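Local structure of lysine-sensitive aspartokinase 3 (Escherichia coli, 2J0X) at the interface of chains A and B. The protein catalyses the ATP-dependent phosphorylation of L-aspartate to 4-phospho-L-aspartate, the first step towards lysine, and is shut down allosterically by lysine. Numbering follows the deposited sequence. Chains: chain A/B, Lysine-sensitive aspartokinase 3.

The interface of chains A and B. Residues chain A 325-326, 329, 339, 342; chain B 325, 329, 342.
A:Leu325, A:Ala326 and A:Phe329 lie on helix 324-334, with helical backbone torsions (phi/psi -72/-35° at A:Leu325), and meet the same helix of chain B, while A:Ile342 and B:Ile342 come from the extended strand 338-344 of each subunit. The patch illustrates how ACT domains pair: the regulatory regions of a homodimer share one apolar core that straddles a two-fold axis, so that each contact has its twin. At its centre the phenylalanines A:Phe329 and B:Phe329 meet rim to rim along their CD1-CE1 sides, planes nearly parallel but displaced so that neither ring lies over the other, a contact modelled too tightly for its spacing to carry weight. Each ring also receives a leucine from the other subunit. B:Leu325 lays its CD1 methyl over one face of the A:Phe329 ring, towards the rim, with CD1 3.9 Å from A:Phe329 CE2. On the twin side A:Leu325 sets its CB above the middle of the B:Phe329 ring, 4.1 Å from B:Phe329 CG, and its CD1 lies 4.0 Å from B:Phe329 CE2. Both phenylalanines place CG opposite the carbonyl carbon (chi1 -69° in A:Phe329), a setting that turns each ring towards the other chain. An alanine in place of A:Phe329 would remove the ring beneath B:Leu325 CD1 and is likely to leave both that methyl and the B:Phe329 ring edge poorly packed. The leucines then continue the core towards the strands, A:Leu325 to B:Ile342 and B:Leu325 to A:Ile342, tip to tip, though these methyls too are modelled too close for their spacing to be trusted. Since A:Leu325 and B:Leu325 also belong to the site where lysine, the allosteric inhibitor, binds between the subunits, this packing may help couple inhibitor binding to dimer geometry. Beside the aromatic pair the helices themselves come close, A:Ala326 CA lying 3.5 Å from B:Phe329 CB. On the strand side the two isoleucines cross, their CG2 branches meeting with A:Ile342 CG2 3.9 Å from B:Ile342 CG2.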
# COMPACT_ATOMS: atom_id res chain seq x y z
N LEU A 325 -1.38 -2.01 -6.64
CA LEU A 325 -1.00 -2.32 -5.27
C LEU A 325 -1.86 -3.44 -4.73
O LEU A 325 -1.38 -4.28 -3.97
CB LEU A 325 -1.14 -1.07 -4.39
CG LEU A 325 -0.17 0.06 -4.69
CD1 LEU A 325 -0.58 1.30 -3.91
CD2 LEU A 325 1.26 -0.35 -4.35
N ALA A 326 -3.12 -3.48 -5.14
CA ALA A 326 -4.01 -4.53 -4.68
C ALA A 326 -3.34 -5.87 -4.95
O ALA A 326 -3.38 -6.78 -4.13
CB ALA A 326 -5.34 -4.45 -5.42
N PHE A 329 0.29 -6.28 -2.87
CA PHE A 329 0.10 -6.67 -1.49
C PHE A 329 -0.56 -8.03 -1.41
O PHE A 329 -0.37 -8.77 -0.44
CB PHE A 329 -0.70 -5.61 -0.74
CG PHE A 329 0.04 -4.33 -0.56
CD1 PHE A 329 -0.37 -3.17 -1.18
CD2 PHE A 329 1.19 -4.30 0.22
CE1 PHE A 329 0.35 -1.99 -1.03
CE2 PHE A 329 1.91 -3.13 0.38
CZ PHE A 329 1.49 -1.98 -0.25
N VAL A 339 3.44 -5.94 5.88
CA VAL A 339 4.05 -4.69 5.49
C VAL A 339 3.95 -3.70 6.65
O VAL A 339 2.91 -3.58 7.28
CB VAL A 339 3.35 -4.08 4.24
CG1 VAL A 339 3.96 -2.74 3.89
CG2 VAL A 339 3.49 -5.04 3.06
N ILE A 342 5.13 2.36 4.36
CA ILE A 342 4.86 2.50 2.94
C ILE A 342 4.94 3.97 2.57
O ILE A 342 4.35 4.82 3.23
CB ILE A 342 3.46 2.00 2.56
CG1 ILE A 342 3.28 0.55 3.01
CG2 ILE A 342 3.25 2.13 1.05
CD1 ILE A 342 1.87 0.07 2.83
N LEU B 325 -3.94 -4.48 4.03
CA LEU B 325 -3.83 -3.59 2.87
C LEU B 325 -4.27 -4.32 1.60
O LEU B 325 -4.91 -3.73 0.72
CB LEU B 325 -2.38 -3.12 2.67
CG LEU B 325 -1.74 -2.17 3.69
CD1 LEU B 325 -0.23 -2.16 3.47
CD2 LEU B 325 -2.32 -0.77 3.57
N PHE B 329 -6.92 -2.38 -0.63
CA PHE B 329 -6.61 -2.03 -2.00
C PHE B 329 -7.47 -2.84 -2.95
O PHE B 329 -7.78 -2.39 -4.06
CB PHE B 329 -5.12 -2.28 -2.29
CG PHE B 329 -4.20 -1.27 -1.66
CD1 PHE B 329 -3.19 -1.68 -0.79
CD2 PHE B 329 -4.38 0.09 -1.88
CE1 PHE B 329 -2.38 -0.73 -0.15
CE2 PHE B 329 -3.58 1.04 -1.25
CZ PHE B 329 -2.58 0.62 -0.39
N ILE B 342 0.54 7.32 -0.64
CA ILE B 342 0.28 6.46 0.51
C ILE B 342 1.31 6.68 1.59
O ILE B 342 2.51 6.67 1.31
CB ILE B 342 0.37 4.97 0.17
CG1 ILE B 342 -0.49 4.64 -1.05
CG2 ILE B 342 -0.09 4.14 1.37
CD1 ILE B 342 -0.43 3.17 -1.42